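Local structure of polyhedrin (Uranotaenia sapphirina cypovirus, 4ZQX) at residues Ala19-Asp24 / Arg107-Trp112; Asn26-Ile31 / Ser42-Asn47; Val32-Glu37 / Pro99-Phe104; Arg120-Leu125 / Asp168-Ser173. The protein forms the crystalline polyhedra in which cypovirus particles are occluded, and binds ATP. One frame throughout, in Å; residues are numbered along the deposited sequence.

Contact 1: residues Ala19-Asp24 / Arg107-Trp112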
loop_
_atom_site.group_PDB
_atom_site.type_symbol
_atom_site.label_atom_id
_atom_site.label_comp_id
_atom_site.label_asym_id
_atom_site.label_seq_id
_atom_site.Cartn_x
_atom_site.Cartn_y
_atom_site.Cartn_z
ATOM N N ALA A 19 14.388 -3.469 24.621
ATOM C CA ALA A 19 14.561 -3.843 23.214
ATOM C C ALA A 19 13.988 -2.834 22.204
ATOM O O ALA A 19 14.596 -2.602 21.173
ATOM C CB ALA A 19 13.979 -5.233 22.949
ATOM N N PRO A 20 12.812 -2.244 22.484
ATOM C CA PRO A 20 12.247 -1.292 21.514
ATOM C C PRO A 20 13.082 -0.032 21.262
ATOM O O PRO A 20 12.802 0.687 20.320
ATOM C CB PRO A 20 10.896 -0.910 22.135
ATOM C CG PRO A 20 10.552 -2.058 23.054
ATOM C CD PRO A 20 11.883 -2.506 23.602
ATOM N N ARG A 21 14.081 0.236 22.092
ATOM C CA ARG A 21 14.916 1.414 21.891
ATOM C C ARG A 21 15.995 1.182 20.829
ATOM O O ARG A 21 16.632 2.128 20.363
ATOM C CB ARG A 21 15.540 1.848 23.219
ATOM C CG ARG A 21 14.488 2.175 24.256
ATOM C CD ARG A 21 15.050 2.631 25.590
ATOM N NE ARG A 21 13.985 2.666 26.589
ATOM C CZ ARG A 21 13.129 3.671 26.750
ATOM N NH1 ARG A 21 13.208 4.758 25.992
ATOM N NH2 ARG A 21 12.187 3.588 27.679
ATOM N N ALA A 22 16.189 -0.070 20.429
ATOM C CA ALA A 22 17.217 -0.404 19.441
ATOM C C ALA A 22 16.935 0.120 18.025
ATOM O O ALA A 22 15.786 0.253 17.597
ATOM C CB ALA A 22 17.428 -1.924 19.387
ATOM N N TYR A 23 18.015 0.398 17.303
ATOM C CA TYR A 23 17.932 0.662 15.881
ATOM C C TYR A 23 17.313 -0.551 15.194
ATOM O O TYR A 23 17.700 -1.679 15.472
ATOM C CB TYR A 23 19.322 0.965 15.309
ATOM C CG TYR A 23 19.281 1.379 13.854
ATOM C CD1 TYR A 23 18.939 2.671 13.488
ATOM C CD2 TYR A 23 19.594 0.479 12.847
ATOM C CE1 TYR A 23 18.895 3.055 12.148
ATOM C CE2 TYR A 23 19.539 0.844 11.503
ATOM C CZ TYR A 23 19.190 2.133 11.162
ATOM O OH TYR A 23 19.142 2.514 9.845
ATOM N N ASP A 24 16.342 -0.294 14.313
ATOM C CA ASP A 24 15.568 -1.316 13.596
ATOM C C ASP A 24 14.529 -2.053 14.461
ATOM O O ASP A 24 13.887 -2.994 13.986
ATOM C CB ASP A 24 16.470 -2.322 12.849
ATOM C CG ASP A 24 16.673 -1.970 11.370
ATOM O OD1 ASP A 24 16.125 -0.951 10.867
ATOM O OD2 ASP A 24 17.400 -2.742 10.714
ATOM N N ARG A 107 3.073 1.940 21.268
ATOM C CA ARG A 107 4.056 1.366 22.176
ATOM C C ARG A 107 5.423 1.367 21.528
ATOM O O ARG A 107 5.591 0.847 20.434
ATOM C CB ARG A 107 3.676 -0.075 22.571
ATOM C CG ARG A 107 4.473 -0.622 23.759
ATOM C CD ARG A 107 4.360 -2.155 23.896
ATOM N NE ARG A 107 4.862 -2.614 25.191
ATOM C CZ ARG A 107 6.138 -2.870 25.467
ATOM N NH1 ARG A 107 7.066 -2.743 24.530
ATOM N NH2 ARG A 107 6.486 -3.265 26.684
ATOM N N GLY A 108 6.400 1.925 22.225
ATOM C CA GLY A 108 7.760 1.924 21.736
ATOM C C GLY A 108 8.458 3.253 21.848
ATOM O O GLY A 108 8.071 4.117 22.646
ATOM N N ASN A 109 9.510 3.405 21.039
ATOM C CA ASN A 109 10.389 4.565 21.122
ATOM C C ASN A 109 9.860 5.733 20.288
ATOM O O ASN A 109 10.512 6.199 19.362
ATOM C CB ASN A 109 11.806 4.165 20.705
ATOM C CG ASN A 109 12.850 5.169 21.142
ATOM O OD1 ASN A 109 12.641 5.933 22.084
ATOM N ND2 ASN A 109 13.987 5.169 20.458
ATOM N N VAL A 110 8.671 6.209 20.665
ATOM C CA VAL A 110 7.916 7.209 19.918
ATOM C C VAL A 110 8.296 8.648 20.256
ATOM O O VAL A 110 8.577 8.974 21.397
ATOM C CB VAL A 110 6.407 7.012 20.185
ATOM C CG1 VAL A 110 5.544 8.127 19.535
ATOM C CG2 VAL A 110 5.970 5.617 19.740
ATOM N N ASP A 111 8.301 9.507 19.240
ATOM C CA ASP A 111 8.447 10.940 19.460
ATOM C C ASP A 111 7.063 11.485 19.819
ATOM O O ASP A 111 6.249 11.805 18.936
ATOM C CB ASP A 111 8.980 11.648 18.217
ATOM C CG ASP A 111 9.278 13.120 18.473
ATOM O OD1 ASP A 111 8.820 13.662 19.509
ATOM O OD2 ASP A 111 9.974 13.738 17.643
ATOM N N TRP A 112 6.785 11.577 21.116
ATOM C CA TRP A 112 5.465 11.999 21.572
ATOM C C TRP A 112 5.160 13.455 21.236
ATOM O O TRP A 112 3.999 13.853 21.227
ATOM C CB TRP A 112 5.307 11.760 23.082
ATOM C CG TRP A 112 5.622 10.351 23.469
ATOM C CD1 TRP A 112 6.720 9.919 24.144
ATOM C CD2 TRP A 112 4.838 9.191 23.187
ATOM N NE1 TRP A 112 6.674 8.554 24.298
ATOM C CE2 TRP A 112 5.526 8.083 23.724
ATOM C CE3 TRP A 112 3.619 8.983 22.540
ATOM C CZ2 TRP A 112 5.039 6.780 23.633
ATOM C CZ3 TRP A 112 3.131 7.675 22.447
ATOM C CH2 TRP A 112 3.845 6.594 23.008
HETATM O O HOH W 1 10.318 1.278 19.345
#

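Contact 2: residues Asn26-Ile31 / Ser42-Asn47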
loop_
_atom_site.group_PDB
_atom_site.type_symbol
_atom_site.label_atom_id
_atom_site.label_comp_id
_atom_site.label_asym_id
_atom_site.label_seq_id
_atom_site.Cartn_x
_atom_site.Cartn_y
_atom_site.Cartn_z
ATOM N N ASN A 26 10.867 -2.106 16.072
ATOM C CA ASN A 26 9.623 -1.457 15.700
ATOM C C ASN A 26 8.952 -0.656 16.811
ATOM O O ASN A 26 8.899 -1.086 17.955
ATOM C CB ASN A 26 8.619 -2.500 15.207
ATOM C CG ASN A 26 8.893 -2.959 13.807
ATOM O OD1 ASN A 26 9.362 -2.197 12.967
ATOM N ND2 ASN A 26 8.595 -4.219 13.538
ATOM N N MET A 27 8.387 0.486 16.437
ATOM C CA MET A 27 7.294 1.089 17.201
ATOM C C MET A 27 6.029 0.343 16.802
ATOM O O MET A 27 5.949 -0.180 15.676
ATOM C CB MET A 27 7.132 2.572 16.879
ATOM C CG MET A 27 8.356 3.421 17.218
ATOM S SD MET A 27 8.201 5.103 16.551
ATOM C CE MET A 27 8.491 4.781 14.823
ATOM N N GLU A 28 5.060 0.278 17.717
ATOM C CA GLU A 28 3.838 -0.494 17.491
ATOM C C GLU A 28 2.599 0.388 17.588
ATOM O O GLU A 28 2.489 1.221 18.495
ATOM C CB GLU A 28 3.716 -1.619 18.525
ATOM C CG GLU A 28 4.949 -2.483 18.680
ATOM C CD GLU A 28 5.221 -3.412 17.508
ATOM O OE1 GLU A 28 4.291 -3.665 16.724
ATOM O OE2 GLU A 28 6.365 -3.916 17.399
ATOM N N LEU A 29 1.664 0.192 16.659
ATOM C CA LEU A 29 0.378 0.896 16.669
ATOM C C LEU A 29 -0.758 -0.123 16.528
ATOM O O LEU A 29 -0.785 -0.908 15.583
ATOM C CB LEU A 29 0.308 1.899 15.509
ATOM C CG LEU A 29 -1.046 2.555 15.205
ATOM C CD1 LEU A 29 -1.505 3.454 16.335
ATOM C CD2 LEU A 29 -0.977 3.334 13.894
ATOM N N VAL A 30 -1.671 -0.131 17.486
ATOM C CA VAL A 30 -2.917 -0.869 17.348
ATOM C C VAL A 30 -4.077 0.088 17.445
ATOM O O VAL A 30 -4.232 0.804 18.424
ATOM C CB VAL A 30 -3.082 -1.951 18.419
ATOM C CG1 VAL A 30 -4.448 -2.646 18.274
ATOM C CG2 VAL A 30 -1.968 -2.972 18.304
ATOM N N ILE A 31 -4.888 0.098 16.401
ATOM C CA ILE A 31 -6.113 0.873 16.398
ATOM C C ILE A 31 -7.272 -0.069 16.598
ATOM O O ILE A 31 -7.359 -1.084 15.917
ATOM C CB ILE A 31 -6.271 1.609 15.067
ATOM C CG1 ILE A 31 -5.065 2.530 14.871
ATOM C CG2 ILE A 31 -7.591 2.393 15.037
ATOM C CD1 ILE A 31 -4.998 3.193 13.546
ATOM N N SER A 42 -9.655 -4.631 14.986
ATOM C CA SER A 42 -8.329 -4.085 15.311
ATOM C C SER A 42 -7.438 -4.075 14.082
ATOM O O SER A 42 -7.525 -4.959 13.242
ATOM C CB SER A 42 -7.644 -4.853 16.436
ATOM O OG SER A 42 -7.368 -6.182 16.051
ATOM N N PHE A 43 -6.588 -3.055 14.003
ATOM C CA PHE A 43 -5.668 -2.850 12.895
ATOM C C PHE A 43 -4.296 -2.651 13.503
ATOM O O PHE A 43 -4.126 -1.775 14.359
ATOM C CB PHE A 43 -6.028 -1.582 12.106
ATOM C CG PHE A 43 -7.462 -1.543 11.599
ATOM C CD1 PHE A 43 -8.489 -1.107 12.423
ATOM C CD2 PHE A 43 -7.774 -1.917 10.294
ATOM C CE1 PHE A 43 -9.815 -1.056 11.960
ATOM C CE2 PHE A 43 -9.096 -1.866 9.823
ATOM C CZ PHE A 43 -10.112 -1.438 10.666
ATOM N N HIS A 44 -3.330 -3.462 13.084
ATOM C CA HIS A 44 -1.959 -3.352 13.588
ATOM C C HIS A 44 -0.971 -2.878 12.530
ATOM O O HIS A 44 -0.937 -3.428 11.423
ATOM C CB HIS A 44 -1.463 -4.692 14.138
ATOM C CG HIS A 44 -0.017 -4.657 14.507
ATOM N ND1 HIS A 44 0.972 -5.190 13.706
ATOM C CD2 HIS A 44 0.617 -4.092 15.563
ATOM C CE1 HIS A 44 2.151 -4.980 14.268
ATOM N NE2 HIS A 44 1.964 -4.307 15.389
ATOM N N PHE A 45 -0.148 -1.890 12.893
ATOM C CA PHE A 45 0.904 -1.360 12.023
ATOM C C PHE A 45 2.178 -1.279 12.832
ATOM O O PHE A 45 2.131 -1.054 14.036
ATOM C CB PHE A 45 0.598 0.067 11.545
ATOM C CG PHE A 45 -0.687 0.204 10.788
ATOM C CD1 PHE A 45 -1.880 0.405 11.463
ATOM C CD2 PHE A 45 -0.703 0.166 9.400
ATOM C CE1 PHE A 45 -3.076 0.543 10.766
ATOM C CE2 PHE A 45 -1.897 0.296 8.698
ATOM C CZ PHE A 45 -3.080 0.495 9.381
ATOM N N ALA A 46 3.317 -1.409 12.171
ATOM C CA ALA A 46 4.606 -1.266 12.846
ATOM C C ALA A 46 5.690 -0.795 11.893
ATOM O O ALA A 46 5.684 -1.135 10.711
ATOM C CB ALA A 46 5.016 -2.592 13.467
ATOM N N ASN A 47 6.648 -0.053 12.440
ATOM C CA ASN A 47 7.878 0.340 11.717
ATOM C C ASN A 47 8.882 0.907 12.696
ATOM O O ASN A 47 8.482 1.408 13.729
ATOM C CB ASN A 47 7.570 1.416 10.671
ATOM C CG ASN A 47 8.701 1.604 9.678
ATOM O OD1 ASN A 47 9.481 2.562 9.758
ATOM N ND2 ASN A 47 8.794 0.688 8.728
#

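Contact 3: residues Val32-Glu37 / Pro99-Phe104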
loop_
_atom_site.group_PDB
_atom_site.type_symbol
_atom_site.label_atom_id
_atom_site.label_comp_id
_atom_site.label_asym_id
_atom_site.label_seq_id
_atom_site.Cartn_x
_atom_site.Cartn_y
_atom_site.Cartn_z
ATOM N N VAL A 32 -8.138 0.252 17.559
ATOM C CA VAL A 32 -9.327 -0.548 17.809
ATOM C C VAL A 32 -10.582 0.278 17.590
ATOM O O VAL A 32 -10.768 1.334 18.228
ATOM C CB VAL A 32 -9.361 -1.057 19.265
ATOM C CG1 VAL A 32 -10.601 -1.942 19.518
ATOM C CG2 VAL A 32 -8.065 -1.790 19.608
ATOM N N ALA A 33 -11.445 -0.218 16.708
ATOM C CA ALA A 33 -12.774 0.344 16.499
ATOM C C ALA A 33 -13.790 -0.519 17.239
ATOM O O ALA A 33 -13.784 -1.728 17.095
ATOM C CB ALA A 33 -13.110 0.377 14.998
ATOM N N GLU A 34 -14.652 0.109 18.028
ATOM C CA GLU A 34 -15.707 -0.601 18.751
ATOM C C GLU A 34 -17.058 -0.107 18.221
ATOM O O GLU A 34 -17.265 1.092 18.046
ATOM C CB GLU A 34 -15.583 -0.386 20.271
ATOM C CG GLU A 34 -16.600 -1.218 21.091
ATOM C CD GLU A 34 -16.391 -1.188 22.614
ATOM O OE1 GLU A 34 -17.405 -1.324 23.339
ATOM O OE2 GLU A 34 -15.240 -1.059 23.096
ATOM N N TYR A 35 -17.962 -1.047 17.966
ATOM C CA TYR A 35 -19.242 -0.761 17.324
ATOM C C TYR A 35 -20.394 -0.896 18.331
ATOM O O TYR A 35 -20.196 -1.373 19.447
ATOM C CB TYR A 35 -19.399 -1.701 16.115
ATOM C CG TYR A 35 -18.244 -1.546 15.147
ATOM C CD1 TYR A 35 -18.287 -0.603 14.125
ATOM C CD2 TYR A 35 -17.093 -2.310 15.273
ATOM C CE1 TYR A 35 -17.237 -0.449 13.240
ATOM C CE2 TYR A 35 -16.034 -2.164 14.394
ATOM C CZ TYR A 35 -16.105 -1.229 13.388
ATOM O OH TYR A 35 -15.054 -1.082 12.517
ATOM N N PRO A 36 -21.596 -0.458 17.947
ATOM C CA PRO A 36 -22.699 -0.412 18.916
ATOM C C PRO A 36 -23.034 -1.736 19.640
ATOM O O PRO A 36 -23.344 -1.662 20.835
ATOM C CB PRO A 36 -23.877 0.096 18.077
ATOM C CG PRO A 36 -23.245 0.950 17.040
ATOM C CD PRO A 36 -21.924 0.272 16.707
ATOM N N GLU A 37 -22.955 -2.895 18.977
ATOM C CA GLU A 37 -23.249 -4.172 19.647
ATOM C C GLU A 37 -22.017 -4.762 20.338
ATOM O O GLU A 37 -22.054 -5.895 20.848
ATOM C CB GLU A 37 -23.896 -5.162 18.660
ATOM C CG GLU A 37 -25.334 -4.755 18.339
ATOM C CD GLU A 37 -26.092 -5.731 17.462
ATOM O OE1 GLU A 37 -25.454 -6.566 16.782
ATOM O OE2 GLU A 37 -27.353 -5.639 17.443
ATOM N N PRO A 99 -18.228 2.999 13.767
ATOM C CA PRO A 99 -17.721 2.859 15.139
ATOM C C PRO A 99 -18.323 3.899 16.079
ATOM O O PRO A 99 -18.565 5.037 15.656
ATOM C CB PRO A 99 -16.216 3.125 14.998
ATOM C CG PRO A 99 -15.911 2.941 13.524
ATOM C CD PRO A 99 -17.150 3.282 12.793
ATOM N N LYS A 100 -18.561 3.504 17.326
ATOM C CA LYS A 100 -18.923 4.432 18.383
ATOM C C LYS A 100 -17.693 5.113 18.934
ATOM O O LYS A 100 -17.742 6.275 19.319
ATOM C CB LYS A 100 -19.552 3.688 19.553
ATOM C CG LYS A 100 -20.987 3.302 19.386
ATOM C CD LYS A 100 -21.568 2.932 20.748
ATOM C CE LYS A 100 -22.125 4.158 21.490
ATOM N NZ LYS A 100 -23.310 4.780 20.797
ATOM N N LYS A 101 -16.601 4.355 19.006
ATOM C CA LYS A 101 -15.389 4.784 19.682
ATOM C C LYS A 101 -14.170 4.254 18.935
ATOM O O LYS A 101 -14.200 3.142 18.408
ATOM C CB LYS A 101 -15.395 4.221 21.106
ATOM C CG LYS A 101 -14.104 4.449 21.875
ATOM C CD LYS A 101 -14.246 4.136 23.380
ATOM C CE LYS A 101 -14.323 2.641 23.649
ATOM N NZ LYS A 101 -14.241 2.318 25.114
ATOM N N LEU A 102 -13.102 5.051 18.908
ATOM C CA LEU A 102 -11.800 4.600 18.419
ATOM C C LEU A 102 -10.770 4.746 19.520
ATOM O O LEU A 102 -10.770 5.750 20.240
ATOM C CB LEU A 102 -11.350 5.415 17.218
ATOM C CG LEU A 102 -12.217 5.363 15.969
ATOM C CD1 LEU A 102 -11.742 6.371 14.938
ATOM C CD2 LEU A 102 -12.183 3.978 15.400
ATOM N N SER A 103 -9.922 3.727 19.654
ATOM C CA SER A 103 -8.828 3.703 20.607
ATOM C C SER A 103 -7.537 3.500 19.843
ATOM O O SER A 103 -7.455 2.610 19.003
ATOM C CB SER A 103 -9.009 2.532 21.571
ATOM O OG SER A 103 -10.249 2.615 22.227
ATOM N N PHE A 104 -6.532 4.306 20.169
ATOM C CA PHE A 104 -5.233 4.266 19.516
ATOM C C PHE A 104 -4.189 3.904 20.561
ATOM O O PHE A 104 -3.962 4.671 21.483
ATOM C CB PHE A 104 -4.883 5.635 18.912
ATOM C CG PHE A 104 -5.818 6.076 17.828
ATOM C CD1 PHE A 104 -7.028 6.667 18.135
ATOM C CD2 PHE A 104 -5.489 5.891 16.500
ATOM C CE1 PHE A 104 -7.887 7.057 17.140
ATOM C CE2 PHE A 104 -6.345 6.280 15.512
ATOM C CZ PHE A 104 -7.550 6.863 15.835
HETATM O O HOH W 2 -12.084 1.382 20.878
HETATM O O HOH W 3 -14.633 -0.709 25.637
#

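Contact 4: residues Arg120-Leu125 / Asp168-Ser173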
loop_
_atom_site.group_PDB
_atom_site.type_symbol
_atom_site.label_atom_id
_atom_site.label_comp_id
_atom_site.label_asym_id
_atom_site.label_seq_id
_atom_site.Cartn_x
_atom_site.Cartn_y
_atom_site.Cartn_z
ATOM N N ARG A 120 -10.123 12.125 9.422
ATOM C CA ARG A 120 -10.424 12.791 8.150
ATOM C C ARG A 120 -11.814 12.401 7.669
ATOM O O ARG A 120 -12.448 11.550 8.262
ATOM C CB ARG A 120 -9.369 12.439 7.088
ATOM C CG ARG A 120 -7.939 12.793 7.527
ATOM C CD ARG A 120 -6.890 12.353 6.536
ATOM N NE ARG A 120 -6.930 13.099 5.275
ATOM C CZ ARG A 120 -6.343 14.275 5.070
ATOM N NH1 ARG A 120 -5.670 14.879 6.049
ATOM N NH2 ARG A 120 -6.424 14.855 3.875
ATOM N N GLY A 121 -12.284 13.046 6.602
ATOM C CA GLY A 121 -13.634 12.840 6.113
ATOM C C GLY A 121 -13.846 11.514 5.417
ATOM O O GLY A 121 -12.911 10.721 5.227
ATOM N N PRO A 122 -15.095 11.257 5.023
ATOM C CA PRO A 122 -15.464 9.922 4.536
ATOM C C PRO A 122 -14.830 9.547 3.200
ATOM O O PRO A 122 -14.850 8.362 2.837
ATOM C CB PRO A 122 -16.989 10.000 4.401
ATOM C CG PRO A 122 -17.335 11.451 4.465
ATOM C CD PRO A 122 -16.253 12.147 5.199
ATOM N N THR A 123 -14.280 10.521 2.481
ATOM C CA THR A 123 -13.569 10.230 1.233
ATOM C C THR A 123 -12.099 10.629 1.296
ATOM O O THR A 123 -11.425 10.680 0.273
ATOM C CB THR A 123 -14.239 10.876 -0.002
ATOM O OG1 THR A 123 -14.226 12.302 0.110
ATOM C CG2 THR A 123 -15.665 10.387 -0.153
ATOM N N GLY A 124 -11.617 10.891 2.510
ATOM C CA GLY A 124 -10.202 11.095 2.763
ATOM C C GLY A 124 -9.734 12.539 2.801
ATOM O O GLY A 124 -8.535 12.793 2.908
ATOM N N LEU A 125 -10.660 13.488 2.692
ATOM C CA LEU A 125 -10.290 14.896 2.725
ATOM C C LEU A 125 -10.197 15.391 4.156
ATOM O O LEU A 125 -10.805 14.802 5.047
ATOM C CB LEU A 125 -11.336 15.739 2.016
ATOM C CG LEU A 125 -11.614 15.449 0.548
ATOM C CD1 LEU A 125 -12.619 16.468 0.034
ATOM C CD2 LEU A 125 -10.356 15.510 -0.237
ATOM N N ASP A 168 -19.410 10.561 16.047
ATOM C CA ASP A 168 -20.725 11.203 16.093
ATOM C C ASP A 168 -21.654 10.708 14.989
ATOM O O ASP A 168 -22.500 11.456 14.493
ATOM C CB ASP A 168 -20.575 12.724 16.020
ATOM C CG ASP A 168 -19.989 13.191 14.706
ATOM O OD1 ASP A 168 -19.537 12.343 13.907
ATOM O OD2 ASP A 168 -19.977 14.417 14.466
ATOM N N GLY A 169 -21.508 9.445 14.615
ATOM C CA GLY A 169 -22.471 8.815 13.718
ATOM C C GLY A 169 -22.220 9.056 12.246
ATOM O O GLY A 169 -23.103 8.839 11.422
ATOM N N ARG A 170 -21.008 9.496 11.919
ATOM C CA ARG A 170 -20.637 9.760 10.537
ATOM C C ARG A 170 -19.357 8.995 10.220
ATOM O O ARG A 170 -18.460 8.938 11.045
ATOM C CB ARG A 170 -20.458 11.270 10.337
ATOM C CG ARG A 170 -19.922 11.717 8.985
ATOM C CD ARG A 170 -19.738 13.235 8.975
ATOM N NE ARG A 170 -19.241 13.735 7.694
ATOM C CZ ARG A 170 -20.002 13.917 6.619
ATOM N NH1 ARG A 170 -21.296 13.634 6.670
ATOM N NH2 ARG A 170 -19.469 14.383 5.495
ATOM N N PRO A 171 -19.282 8.383 9.017
ATOM C CA PRO A 171 -18.049 7.668 8.684
ATOM C C PRO A 171 -16.855 8.603 8.614
ATOM O O PRO A 171 -16.981 9.746 8.196
ATOM C CB PRO A 171 -18.317 7.102 7.281
ATOM C CG PRO A 171 -19.784 7.206 7.073
ATOM C CD PRO A 171 -20.243 8.361 7.900
ATOM N N VAL A 172 -15.698 8.083 9.000
ATOM C CA VAL A 172 -14.445 8.824 8.940
ATOM C C VAL A 172 -13.371 7.942 8.311
ATOM O O VAL A 172 -13.560 6.729 8.181
ATOM C CB VAL A 172 -13.995 9.255 10.355
ATOM C CG1 VAL A 172 -15.043 10.153 10.975
ATOM C CG2 VAL A 172 -13.735 8.037 11.225
ATOM N N SER A 173 -12.259 8.569 7.922
ATOM C CA SER A 173 -11.036 7.864 7.528
ATOM C C SER A 173 -9.923 8.313 8.475
ATOM O O SER A 173 -10.092 9.288 9.208
ATOM C CB SER A 173 -10.673 8.158 6.078
ATOM O OG SER A 173 -10.524 9.551 5.857
#

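Contact 1: residues Ala19-Asp24 / Arg107-Trp112
N109 reaches across to P20 and R21. Its CB sits 3.6 Å from P20 O, a van der Waals approach to the carbonyl. CG then lies anti to the backbone N (chi1 -163°), and the amide beyond it comes up against R21. N109 ND2 is 4.0 Å from R21 O, too long for a hydrogen bond, while N109 OD1 stands 4.1 Å from NH1 in the modelled conformer of R21, a doubtful approach. The polar end of R21 is engaged elsewhere, its NE in a salt bridge with E18. The direct touches are thus loose, and the polar link is a water that donates to P20 O at 2.7 Å and accepts from N109 N at 2.8 Å. N109 is the centre of an inverse gamma turn, just after strand 101-107 ends, and P20 belongs to the short 3-10 turn that follows helix 4-18. At the other end of the contact, P20 CG lies 3.8 Å from R107 NH1, at the edge of the guanidinium and near its plane. P20 CB also packs on G108 CA. R107 NH2 donates to the carbonyl of S154, an ATP-binding residue, and S134 of the second subunit packs against both P20 and R107.

Contact 2: residues Asn26-Ile31 / Ser42-Asn47
E28 OE1 accepts a 2.8 Å hydrogen bond from H44 NE2, the donor lying nearly along the C-O axis and the oxygen 1° out of the imidazole plane. Carboxylate and ring are almost coplanar, 13° apart. The glutamate chain folds at chi2 (-71°), which turns CD back toward the neighbouring strand; E28 OE1 also rests 3.5 Å from A46 CB. V30 CG2 meets the same imidazole at its edge, against CD2. Y133 of the second subunit brings its ring up to that of H44.

The backbones form an antiparallel ladder, the two strands of the hairpin 27-34/40-47. M27 with N47, L29 with F45 and I31 with F43 are the hydrogen-bonded pairs. F45 N to L29 O is 2.9 Å and the other bonds of the last two pairs are alike, whereas N47 N to M27 O is weak at 3.3 Å, so the ladder slackens at this end. On the face that carries L29, I31, F43 and F45, L29 and F45 run side by side with L29 CD2 3.9 Å from F45 CD1, and I31 CD1 reaches F45 CE1 at 4.3 Å. Strand 50-55 packs on this face through I51 and I55.

The E28-H44 pair sits on the face shared with V30 and A46. Its in-plane bond fixes the imidazole's rotation, and the carboxylate would be expected to favour a protonated histidine; D136 of the second subunit, close to E28 OE2, would add to this, or may favour a proton shared between the two acids.

Contact 3: residues Val32-Glu37 / Pro99-Phe104
V32 and S103 exchange two backbone hydrogen bonds: V32 N to S103 O at 2.8 Å, and S103 N back to V32 O. Further along, E34 N donates to K101 O at 3.1 Å, nearly straight at 174°. The return bond, to E34 O, is split: K100 N donates at 2.8 Å and K101 N adds a weak, longer one.

Two waters add bridges. One donates to the backbone V32 O and also hydrogen-bonds S103 OG. The other joins two side chains, donating to E34 OE2 and accepting from K101 NZ; these charged atoms stand 4.1 Å apart, beyond a salt bridge, although the two side chains lie side by side and point the same way. K101 bends at chi3 (73°), placing its CE 3.9 Å from E34 OE2.

Among the apolar contacts, A33 and L102 meet on the other face, A33 CB touching L102 CD2 at 3.7 Å and also reaching P99 CG. Past the strand end, the Y35 ring runs alongside P99, with Y35 CE1 3.7 Å from P99 CG, while Y35 OH is held by the carbonyl of L60. P36 crosses K100 obliquely, ring carbon against the aliphatic part of the lysine.

With K100 and K101 both opposite E34, this is a classic beta bulge. It lies where strand 101-107 begins its antiparallel pairing with strand 27-34, the two being the central pair of the six-stranded sheet.

Contact 4: residues Arg120-Leu125 / Asp168-Ser173
R120 and S173 pair as an antiparallel hydrogen-bonded couple, R120 N to S173 O at 2.8 Å and S173 N to R120 O at 3.0 Å, and just beyond them the chain folds into a type I beta turn from G121 to G124. S173 OG donates to G121 O at 2.7 Å, in the plane of that carbonyl; chi1 of 57° sets OG between the backbone N and the carbonyl carbon. G121 O also takes G124 N, the bond that closes the turn, so two donors grip this oxygen. The same hydroxyl presses on R120 CB at 3.3 Å. R120 bends at chi3 and lays its guanidinium edge against G124 O, NE (2.9 Å) and NH2 (3.1 Å) both donating to that one atom, while D118 and D136 form salt bridges with its NH1 and NH2. Farther along, P122 packs its CB on P171 O and P171 CB. P171 O finds no hydrogen-bond partner anywhere in the model, though the contact buries it. The R120-S173 pair joins the end of strand 116-120 to the start of strand 173-179, while helix 72-83 packs on P122 and P171 and P205 of the third subunit rests on S173.

From the N terminus, helix 4-18 runs into residues 19-24, the first half of contact 1, whose loop closes only at 107-112. Contacts 2 and 3 are nested within that loop. Contact 2 closes the short hairpin between strands 27-34 and 40-47; contact 3 starts on the later part of strand 27-34 and closes at 99-104, so the two cross along the chain. They touch where I31 packs on F104. Contact 1 meets contact 2 where R107 O probably bonds E28 N and where M27 packs on N109 and V110, at the other end of the same sheet. Contact 4 comes later in series and ties two strands of the separate three-stranded sheet, its centre about 14 Å from that of contact 3.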